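Local structure of member of DUF4221 family (3S9J) at residues M31-L42 against K329-G337; Y234-K242 against Y280-K288. The protein is of unknown function but folds as a six-bladed beta-propeller, a member of the DUF4221 family from Bacteroides vulgatus. One frame throughout, in Å; residues are numbered along the deposited sequence.

Contact 1. Residues M31-L42 against K329-G337; sequences MFQFEENGKEYL and KMSFVGREG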
loop_
_atom_site.group_PDB
_atom_site.type_symbol
_atom_site.label_atom_id
_atom_site.label_comp_id
_atom_site.label_asym_id
_atom_site.label_seq_id
_atom_site.Cartn_x
_atom_site.Cartn_y
_atom_site.Cartn_z
HETATM N N MSE A 31 -2.109 -7.098 3.214
HETATM C CA MSE A 31 -3.471 -7.503 3.560
HETATM C C MSE A 31 -4.436 -6.750 2.663
HETATM O O MSE A 31 -4.361 -5.542 2.537
HETATM C CB MSE A 31 -3.843 -7.250 5.041
HETATM C CG MSE A 31 -3.363 -6.035 5.642
HETATM SE SE MSE A 31 -4.590 -5.753 7.217
HETATM C CE MSE A 31 -5.643 -4.369 6.263
ATOM N N PHE A 32 -5.306 -7.503 2.004
ATOM C CA PHE A 32 -6.237 -6.945 1.036
ATOM C C PHE A 32 -7.611 -7.555 1.187
ATOM O O PHE A 32 -7.752 -8.763 1.318
ATOM C CB PHE A 32 -5.772 -7.264 -0.373
ATOM C CG PHE A 32 -4.413 -6.678 -0.733
ATOM C CD1 PHE A 32 -4.258 -5.318 -0.863
ATOM C CD2 PHE A 32 -3.306 -7.507 -0.914
ATOM C CE1 PHE A 32 -3.012 -4.779 -1.195
ATOM C CE2 PHE A 32 -2.079 -6.998 -1.281
ATOM C CZ PHE A 32 -1.921 -5.604 -1.410
ATOM N N GLN A 33 -8.633 -6.722 1.097
ATOM C CA GLN A 33 -10.010 -7.196 1.076
ATOM C C GLN A 33 -10.321 -7.738 -0.326
ATOM O O GLN A 33 -9.874 -7.187 -1.346
ATOM C CB GLN A 33 -10.960 -6.057 1.478
ATOM C CG GLN A 33 -12.422 -6.427 1.623
ATOM C CD GLN A 33 -13.245 -6.238 0.343
ATOM O OE1 GLN A 33 -12.689 -6.064 -0.739
ATOM N NE2 GLN A 33 -14.583 -6.274 0.478
ATOM N N PHE A 34 -11.128 -8.799 -0.357
ATOM C CA PHE A 34 -11.606 -9.384 -1.601
ATOM C C PHE A 34 -12.955 -10.072 -1.387
ATOM O O PHE A 34 -13.340 -10.353 -0.260
ATOM C CB PHE A 34 -10.582 -10.352 -2.191
ATOM C CG PHE A 34 -10.424 -11.636 -1.431
ATOM C CD1 PHE A 34 -9.612 -11.701 -0.326
ATOM C CD2 PHE A 34 -11.056 -12.796 -1.852
ATOM C CE1 PHE A 34 -9.459 -12.867 0.387
ATOM C CE2 PHE A 34 -10.909 -13.978 -1.164
ATOM C CZ PHE A 34 -10.084 -14.031 -0.032
ATOM N N GLU A 35 -13.658 -10.278 -2.496
ATOM C CA GLU A 35 -14.902 -11.024 -2.520
ATOM C C GLU A 35 -14.706 -12.370 -3.165
ATOM O O GLU A 35 -13.980 -12.481 -4.141
ATOM C CB GLU A 35 -15.952 -10.242 -3.295
ATOM C CG GLU A 35 -16.294 -8.869 -2.684
ATOM C CD GLU A 35 -17.715 -8.713 -2.249
ATOM O OE1 GLU A 35 -18.504 -9.671 -2.390
ATOM O OE2 GLU A 35 -18.076 -7.618 -1.771
ATOM N N GLU A 36 -15.357 -13.387 -2.597
ATOM C CA GLU A 36 -15.353 -14.726 -3.135
ATOM C C GLU A 36 -16.622 -15.449 -2.688
ATOM O O GLU A 36 -17.038 -15.352 -1.535
ATOM C CB GLU A 36 -14.123 -15.497 -2.684
ATOM C CG GLU A 36 -13.922 -16.824 -3.428
ATOM C CD GLU A 36 -12.625 -17.555 -3.105
ATOM O OE1 GLU A 36 -11.691 -16.924 -2.564
ATOM O OE2 GLU A 36 -12.533 -18.785 -3.388
ATOM N N ASN A 37 -17.248 -16.151 -3.622
ATOM C CA ASN A 37 -18.439 -16.945 -3.340
ATOM C C ASN A 37 -19.539 -16.134 -2.650
ATOM O O ASN A 37 -20.223 -16.649 -1.781
ATOM C CB ASN A 37 -18.069 -18.150 -2.470
ATOM C CG ASN A 37 -17.047 -19.073 -3.133
ATOM O OD1 ASN A 37 -17.061 -19.263 -4.350
ATOM N ND2 ASN A 37 -16.160 -19.648 -2.322
ATOM N N GLY A 38 -19.677 -14.860 -3.002
ATOM C CA GLY A 38 -20.748 -14.019 -2.446
ATOM C C GLY A 38 -20.486 -13.379 -1.089
ATOM O O GLY A 38 -21.387 -12.754 -0.544
ATOM N N LYS A 39 -19.267 -13.557 -0.551
ATOM C CA LYS A 39 -18.892 -13.014 0.761
ATOM C C LYS A 39 -17.584 -12.221 0.663
ATOM O O LYS A 39 -16.796 -12.402 -0.265
ATOM C CB LYS A 39 -18.718 -14.153 1.782
ATOM C CG LYS A 39 -20.007 -14.612 2.480
ATOM C CD LYS A 39 -19.797 -15.890 3.318
ATOM C CE LYS A 39 -18.569 -15.828 4.255
ATOM N NZ LYS A 39 -18.853 -15.320 5.641
ATOM N N GLU A 40 -17.346 -11.328 1.628
ATOM C CA GLU A 40 -16.092 -10.601 1.656
ATOM C C GLU A 40 -15.145 -11.198 2.709
ATOM O O GLU A 40 -15.545 -11.598 3.816
ATOM C CB GLU A 40 -16.245 -9.085 1.880
ATOM C CG GLU A 40 -17.073 -8.718 3.085
ATOM C CD GLU A 40 -17.019 -7.240 3.467
ATOM O OE1 GLU A 40 -16.222 -6.455 2.900
ATOM O OE2 GLU A 40 -17.799 -6.871 4.359
ATOM N N TYR A 41 -13.876 -11.165 2.362
ATOM C CA TYR A 41 -12.812 -11.710 3.154
ATOM C C TYR A 41 -11.640 -10.724 3.208
ATOM O O TYR A 41 -11.533 -9.818 2.382
ATOM C CB TYR A 41 -12.319 -13.028 2.540
ATOM C CG TYR A 41 -13.374 -14.097 2.492
ATOM C CD1 TYR A 41 -13.579 -14.935 3.563
ATOM C CD2 TYR A 41 -14.153 -14.275 1.351
ATOM C CE1 TYR A 41 -14.577 -15.896 3.556
ATOM C CE2 TYR A 41 -15.141 -15.243 1.322
ATOM C CZ TYR A 41 -15.340 -16.051 2.426
ATOM O OH TYR A 41 -16.310 -17.016 2.420
ATOM N N LEU A 42 -10.747 -10.961 4.163
ATOM C CA LEU A 42 -9.457 -10.294 4.188
ATOM C C LEU A 42 -8.349 -11.327 3.945
ATOM O O LEU A 42 -8.180 -12.286 4.704
ATOM C CB LEU A 42 -9.263 -9.524 5.518
ATOM C CG LEU A 42 -8.058 -8.597 5.646
ATOM C CD1 LEU A 42 -8.125 -7.487 4.606
ATOM C CD2 LEU A 42 -7.908 -8.004 7.094
ATOM N N LYS A 329 -1.460 1.830 8.810
ATOM C CA LYS A 329 -0.794 1.008 7.823
ATOM C C LYS A 329 -1.410 -0.398 7.676
ATOM O O LYS A 329 -0.940 -1.196 6.854
ATOM C CB LYS A 329 0.713 0.950 8.073
ATOM C CG LYS A 329 1.330 2.344 7.933
ATOM C CD LYS A 329 2.834 2.324 7.921
ATOM C CE LYS A 329 3.392 3.722 7.818
ATOM N NZ LYS A 329 4.903 3.772 7.812
HETATM N N MSE A 330 -2.476 -0.654 8.443
HETATM C CA MSE A 330 -3.394 -1.771 8.204
HETATM C C MSE A 330 -4.814 -1.231 8.042
HETATM O O MSE A 330 -5.588 -1.128 9.015
HETATM C CB MSE A 330 -3.326 -2.794 9.323
HETATM C CG MSE A 330 -2.128 -3.733 9.224
HETATM SE SE MSE A 330 -2.307 -5.310 10.342
HETATM C CE MSE A 330 -2.228 -4.447 12.096
ATOM N N SER A 331 -5.115 -0.797 6.826
ATOM C CA SER A 331 -6.419 -0.240 6.481
ATOM C C SER A 331 -6.937 -0.971 5.238
ATOM O O SER A 331 -6.139 -1.430 4.419
ATOM C CB SER A 331 -6.327 1.274 6.211
ATOM O OG SER A 331 -6.023 1.971 7.404
ATOM N N PHE A 332 -8.255 -1.087 5.127
ATOM C CA PHE A 332 -8.881 -1.642 3.929
ATOM C C PHE A 332 -10.294 -1.137 3.766
ATOM O O PHE A 332 -10.945 -0.704 4.728
ATOM C CB PHE A 332 -8.883 -3.169 3.952
ATOM C CG PHE A 332 -9.859 -3.796 4.935
ATOM C CD1 PHE A 332 -9.455 -4.089 6.244
ATOM C CD2 PHE A 332 -11.149 -4.151 4.555
ATOM C CE1 PHE A 332 -10.315 -4.675 7.150
ATOM C CE2 PHE A 332 -12.039 -4.746 5.477
ATOM C CZ PHE A 332 -11.614 -5.018 6.774
ATOM N N VAL A 333 -10.775 -1.162 2.534
ATOM C CA VAL A 333 -12.178 -0.801 2.280
ATOM C C VAL A 333 -12.978 -2.094 2.184
ATOM O O VAL A 333 -12.636 -2.984 1.397
ATOM C CB VAL A 333 -12.337 -0.023 0.981
ATOM C CG1 VAL A 333 -13.863 0.280 0.699
ATOM C CG2 VAL A 333 -11.519 1.283 1.033
ATOM N N GLY A 334 -14.022 -2.199 3.001
ATOM C CA GLY A 334 -14.979 -3.295 2.968
ATOM C C GLY A 334 -16.329 -2.826 2.477
ATOM O O GLY A 334 -16.525 -1.642 2.213
ATOM N N ARG A 335 -17.274 -3.752 2.374
ATOM C CA ARG A 335 -18.651 -3.383 1.979
ATOM C C ARG A 335 -19.230 -2.236 2.795
ATOM O O ARG A 335 -19.883 -1.361 2.233
ATOM C CB ARG A 335 -19.571 -4.593 2.086
ATOM C CG ARG A 335 -19.283 -5.683 1.075
ATOM C CD ARG A 335 -20.112 -6.932 1.431
ATOM N NE ARG A 335 -19.950 -7.982 0.443
ATOM C CZ ARG A 335 -20.661 -9.111 0.402
ATOM N NH1 ARG A 335 -21.596 -9.376 1.300
ATOM N NH2 ARG A 335 -20.435 -9.976 -0.564
ATOM N N GLU A 336 -19.000 -2.233 4.111
ATOM C CA GLU A 336 -19.622 -1.273 5.015
ATOM C C GLU A 336 -18.907 0.065 5.141
ATOM O O GLU A 336 -19.494 1.058 5.630
ATOM C CB GLU A 336 -19.771 -1.881 6.406
ATOM C CG GLU A 336 -20.772 -3.044 6.490
ATOM C CD GLU A 336 -22.177 -2.672 6.029
ATOM O OE1 GLU A 336 -22.628 -1.527 6.249
ATOM O OE2 GLU A 336 -22.827 -3.535 5.421
ATOM N N GLY A 337 -17.637 0.091 4.755
ATOM C CA GLY A 337 -16.867 1.331 4.823
ATOM C C GLY A 337 -15.363 1.153 4.856
ATOM O O GLY A 337 -14.832 0.116 4.439
HETATM O O HOH W 1 -5.732 -3.132 2.220
HETATM O O HOH W 2 -11.716 -2.902 -1.140
HETATM O O HOH W 3 -23.345 -11.714 1.550
HETATM O O HOH W 4 -17.684 -4.483 5.460
#
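Phe332 fills the tight, buried end of this contact, where strands 31-36 and 331-334, belonging to two adjacent propeller blades, run nearly parallel (9°). Its CG lies between the backbone N and the carbonyl carbon (chi1 72°), which sends the ring across to strand 31-36. Leu42 CD1 rests over one face, 4.2 Å from the ring centroid. Met31 CE comes obliquely to within 3.8 Å of Phe332 CD1, and Gln33 CB to 3.6 Å of Phe332 CD2. Beside it the selenomethionines Met31 and Met330 meet crosswise, Met31 SE against Met330 CB and CG. A water between Met31 O and Ser331 O spans the backbones.

Toward the solvent side, polar groups replace apolar ones. The extended Arg335 chain grips Glu35 side-on in a salt bridge: NH2 meets OE1 at 2.7 Å and NE meets OE2 at 2.9 Å, both bonds nearly straight. The same NH2 donates to Gly38 O at 2.9 Å, from 63° above the carbonyl plane, and a water joins Gly38 O to Arg335 NH1. Glu40 OE1, just inside, accepts twice: from Arg335 N (2.9 Å) on the syn side but well out of the carboxylate plane, and from Gln33 NE2 (2.9 Å) on its anti lone pair. Gly334 CA packs against the same Glu40 OE1.

Tyr275 also binds Glu35, and Lys274 binds Gln33 OE1, so the blade of strand 266-273 reaches the same junction. Behind it, Phe357 of strand 354-364 packs on Met31 and Leu42.

Contact 2. Residues Y234-K242 against Y280-K288; sequences YNAKSRYLK and YRFAEMPYK
Arg281 swings its CG opposite the backbone N (chi1 -166°) and stays extended to NE, which carries its guanidinium to Ala236; Met285 instead bends at chi2 (-62°) and chi3, folding its SE and CE back against Tyr240 and Leu241. The contact joins two neighbouring blades of the beta-propeller: the chain leaving strand 231-235, outermost in its blade, lies along strand 278-284, second in the next.

Arg281 NH1 donates to Ala236 O at 3.0 Å, the oxygen lying close to the guanidinium plane although the donor stands 51° above the carbonyl plane. NH2 goes to Tyr219 O, so one guanidinium serves two backbone carbonyls of the preceding blade. With an alanine here, both carbonyls would probably lose this shared donor, and a gap would be likely to open under the Ala236 methyl, which packs on the arginine chain.

Farther along, contacts are apolar. Ser238 CB faces Ala283 CB at 4.1 Å. Leu241 CD2 touches both Met285 CE (3.9 Å) and Pro286 CD (3.8 Å); the leucine and proline side chains lie alongside, pointing opposite ways. Met285 SE lies 3.7 Å from Tyr240 CB and makes an oblique Met-aromatic contact with that ring.

A type I turn from Ser238 to Leu241 presents the Ser238, Tyr240 and Leu241 side chains. Ser238 OG accepts from Tyr240 N in an ST turn and also binds Glu318. Leu241 N and Lys237 NZ approach Ser238 O one from above and one from below the carbonyl plane, Lys237 NZ at 2.9 Å.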
loop_
_atom_site.group_PDB
_atom_site.type_symbol
_atom_site.label_atom_id
_atom_site.label_comp_id
_atom_site.label_asym_id
_atom_site.label_seq_id
_atom_site.Cartn_x
_atom_site.Cartn_y
_atom_site.Cartn_z
ATOM N N TYR A 234 -4.844 16.179 -10.075
ATOM C CA TYR A 234 -5.907 16.722 -9.239
ATOM C C TYR A 234 -5.377 17.066 -7.860
ATOM O O TYR A 234 -4.646 16.286 -7.244
ATOM C CB TYR A 234 -7.035 15.722 -9.069
ATOM C CG TYR A 234 -7.717 15.343 -10.354
ATOM C CD1 TYR A 234 -8.735 16.126 -10.871
ATOM C CD2 TYR A 234 -7.361 14.187 -11.037
ATOM C CE1 TYR A 234 -9.371 15.783 -12.047
ATOM C CE2 TYR A 234 -7.992 13.837 -12.221
ATOM C CZ TYR A 234 -8.994 14.642 -12.719
ATOM O OH TYR A 234 -9.639 14.285 -13.876
ATOM N N ASN A 235 -5.766 18.233 -7.369
ATOM C CA ASN A 235 -5.362 18.632 -6.032
ATOM C C ASN A 235 -5.935 17.698 -4.976
ATOM O O ASN A 235 -7.124 17.402 -4.974
ATOM C CB ASN A 235 -5.837 20.052 -5.732
ATOM C CG ASN A 235 -5.355 20.535 -4.376
ATOM O OD1 ASN A 235 -6.140 20.671 -3.444
ATOM N ND2 ASN A 235 -4.051 20.750 -4.255
ATOM N N ALA A 236 -5.089 17.251 -4.058
ATOM C CA ALA A 236 -5.520 16.362 -2.997
ATOM C C ALA A 236 -4.764 16.724 -1.724
ATOM O O ALA A 236 -4.227 15.864 -1.044
ATOM C CB ALA A 236 -5.273 14.905 -3.386
ATOM N N LYS A 237 -4.742 18.022 -1.421
ATOM C CA LYS A 237 -3.998 18.578 -0.284
ATOM C C LYS A 237 -4.851 18.555 0.973
ATOM O O LYS A 237 -6.039 18.904 0.937
ATOM C CB LYS A 237 -3.605 20.036 -0.617
ATOM C CG LYS A 237 -3.068 20.844 0.539
ATOM C CD LYS A 237 -2.766 22.292 0.140
ATOM C CE LYS A 237 -2.367 23.081 1.382
ATOM N NZ LYS A 237 -3.427 23.141 2.440
ATOM N N SER A 238 -4.236 18.200 2.089
ATOM C CA SER A 238 -4.858 18.311 3.405
ATOM C C SER A 238 -5.015 19.784 3.829
ATOM O O SER A 238 -4.073 20.572 3.680
ATOM C CB SER A 238 -3.989 17.647 4.456
ATOM O OG SER A 238 -4.476 17.942 5.757
ATOM N N ARG A 239 -6.184 20.118 4.389
ATOM C CA ARG A 239 -6.388 21.474 4.914
ATOM C C ARG A 239 -5.512 21.773 6.133
ATOM O O ARG A 239 -5.369 22.930 6.500
ATOM C CB ARG A 239 -7.867 21.735 5.237
ATOM C CG ARG A 239 -8.444 20.934 6.409
ATOM C CD ARG A 239 -9.952 20.705 6.191
ATOM N NE ARG A 239 -10.211 19.968 4.951
ATOM C CZ ARG A 239 -11.388 19.888 4.337
ATOM N NH1 ARG A 239 -12.452 20.499 4.831
ATOM N NH2 ARG A 239 -11.495 19.187 3.216
ATOM N N TYR A 240 -4.905 20.752 6.735
ATOM C CA TYR A 240 -4.101 20.930 7.931
ATOM C C TYR A 240 -2.624 21.063 7.638
ATOM O O TYR A 240 -1.877 21.367 8.541
ATOM C CB TYR A 240 -4.331 19.763 8.898
ATOM C CG TYR A 240 -5.786 19.609 9.237
ATOM C CD1 TYR A 240 -6.435 20.583 9.989
ATOM C CD2 TYR A 240 -6.531 18.512 8.789
ATOM C CE1 TYR A 240 -7.766 20.493 10.292
ATOM C CE2 TYR A 240 -7.897 18.419 9.087
ATOM C CZ TYR A 240 -8.498 19.411 9.856
ATOM O OH TYR A 240 -9.836 19.357 10.176
ATOM N N LEU A 241 -2.222 20.874 6.377
ATOM C CA LEU A 241 -0.807 20.893 5.981
ATOM C C LEU A 241 -0.492 22.013 5.016
ATOM O O LEU A 241 -1.284 22.354 4.150
ATOM C CB LEU A 241 -0.407 19.574 5.283
ATOM C CG LEU A 241 -0.563 18.285 6.087
ATOM C CD1 LEU A 241 -0.154 17.086 5.221
ATOM C CD2 LEU A 241 0.239 18.377 7.395
ATOM N N LYS A 242 0.703 22.552 5.167
ATOM C CA LYS A 242 1.278 23.492 4.220
ATOM C C LYS A 242 1.426 22.768 2.878
ATOM O O LYS A 242 1.703 21.559 2.853
ATOM C CB LYS A 242 2.653 23.885 4.770
ATOM C CG LYS A 242 3.296 25.061 4.156
ATOM C CD LYS A 242 4.714 25.245 4.727
ATOM C CE LYS A 242 5.393 26.467 4.128
ATOM N NZ LYS A 242 4.665 27.677 4.545
ATOM N N TYR A 280 -9.953 7.683 -0.732
ATOM C CA TYR A 280 -9.430 8.124 0.557
ATOM C C TYR A 280 -7.931 8.378 0.410
ATOM O O TYR A 280 -7.186 7.484 -0.015
ATOM C CB TYR A 280 -9.655 7.075 1.645
ATOM C CG TYR A 280 -11.079 6.624 1.774
ATOM C CD1 TYR A 280 -12.060 7.490 2.220
ATOM C CD2 TYR A 280 -11.451 5.308 1.470
ATOM C CE1 TYR A 280 -13.388 7.093 2.317
ATOM C CE2 TYR A 280 -12.788 4.895 1.578
ATOM C CZ TYR A 280 -13.744 5.789 2.017
ATOM O OH TYR A 280 -15.073 5.405 2.106
ATOM N N ARG A 281 -7.481 9.570 0.782
ATOM C CA ARG A 281 -6.056 9.835 0.859
ATOM C C ARG A 281 -5.669 10.106 2.309
ATOM O O ARG A 281 -6.231 10.988 2.985
ATOM C CB ARG A 281 -5.650 11.014 -0.032
ATOM C CG ARG A 281 -4.155 11.080 -0.229
ATOM C CD ARG A 281 -3.688 12.262 -1.064
ATOM N NE ARG A 281 -2.309 12.055 -1.476
ATOM C CZ ARG A 281 -1.489 12.984 -1.936
ATOM N NH1 ARG A 281 -1.881 14.261 -2.039
ATOM N NH2 ARG A 281 -0.256 12.632 -2.272
ATOM N N PHE A 282 -4.702 9.349 2.796
ATOM C CA PHE A 282 -4.228 9.516 4.166
ATOM C C PHE A 282 -3.112 10.574 4.187
ATOM O O PHE A 282 -2.275 10.616 3.280
ATOM C CB PHE A 282 -3.678 8.184 4.701
ATOM C CG PHE A 282 -4.746 7.171 5.083
ATOM C CD1 PHE A 282 -5.626 6.665 4.130
ATOM C CD2 PHE A 282 -4.856 6.716 6.378
ATOM C CE1 PHE A 282 -6.595 5.739 4.487
ATOM C CE2 PHE A 282 -5.823 5.798 6.747
ATOM C CZ PHE A 282 -6.695 5.288 5.782
ATOM N N ALA A 283 -3.089 11.398 5.235
ATOM C CA ALA A 283 -2.067 12.439 5.407
ATOM C C ALA A 283 -1.490 12.320 6.808
ATOM O O ALA A 283 -2.251 12.178 7.758
ATOM C CB ALA A 283 -2.701 13.805 5.215
ATOM N N GLU A 284 -0.163 12.356 6.918
ATOM C CA GLU A 284 0.514 12.316 8.194
ATOM C C GLU A 284 0.775 13.749 8.651
ATOM O O GLU A 284 1.327 14.543 7.906
ATOM C CB GLU A 284 1.835 11.554 8.088
ATOM C CG GLU A 284 1.709 10.168 7.484
ATOM C CD GLU A 284 2.965 9.303 7.597
ATOM O OE1 GLU A 284 4.094 9.820 7.797
ATOM O OE2 GLU A 284 2.809 8.061 7.499
HETATM N N MSE A 285 0.399 14.048 9.888
HETATM C CA MSE A 285 0.616 15.367 10.474
HETATM C C MSE A 285 2.055 15.532 10.915
HETATM O O MSE A 285 2.755 14.541 11.157
HETATM C CB MSE A 285 -0.299 15.570 11.662
HETATM C CG MSE A 285 -1.800 15.476 11.332
HETATM SE SE MSE A 285 -2.429 16.802 10.090
HETATM C CE MSE A 285 -2.433 15.783 8.433
ATOM N N PRO A 286 2.495 16.795 11.100
ATOM C CA PRO A 286 3.871 16.964 11.525
ATOM C C PRO A 286 4.166 16.381 12.901
ATOM O O PRO A 286 3.301 16.398 13.802
ATOM C CB PRO A 286 4.063 18.489 11.544
ATOM C CG PRO A 286 2.930 19.067 10.761
ATOM C CD PRO A 286 1.804 18.071 10.886
ATOM N N TYR A 287 5.416 15.931 13.058
ATOM C CA TYR A 287 5.877 15.314 14.286
ATOM C C TYR A 287 7.372 15.526 14.417
ATOM O O TYR A 287 8.075 15.839 13.431
ATOM C CB TYR A 287 5.588 13.816 14.149
ATOM C CG TYR A 287 5.587 12.973 15.404
ATOM C CD1 TYR A 287 4.454 12.838 16.146
ATOM C CD2 TYR A 287 6.725 12.275 15.791
ATOM C CE1 TYR A 287 4.434 12.047 17.290
ATOM C CE2 TYR A 287 6.722 11.475 16.916
ATOM C CZ TYR A 287 5.560 11.353 17.650
ATOM O OH TYR A 287 5.504 10.554 18.764
ATOM N N LYS A 288 7.869 15.354 15.628
ATOM C CA LYS A 288 9.288 15.355 15.887
ATOM C C LYS A 288 9.620 14.076 16.651
ATOM O O LYS A 288 9.171 13.901 17.771
ATOM C CB LYS A 288 9.708 16.569 16.696
ATOM C CG LYS A 288 11.100 16.970 16.484
ATOM C CD LYS A 288 11.283 17.686 15.091
ATOM C CE LYS A 288 12.750 18.010 14.862
ATOM N NZ LYS A 288 13.058 18.692 13.569
#

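Overall arrangement
Contacts 1 and 2 are two blade-to-blade junctions of one propeller, their centres 25 Å apart. Contact 1 joins the closing blade, built from both ends of the chain, to the blade that starts at strand 31-36; contact 2 joins the blades ending in strands 231-235 and 315-321. Both segments of contact 2 lie in the chain between those of contact 1. The two contacts touch where the closing blade meets strand 278-284: Ser331 OG is 3.8 Å from Phe282 CZ, and Val333 CG2 is 3.9 Å from Tyr280 CE2. One bound sodium ion lies about 11 Å from the Met330 side chain, too far for that side chain to touch it.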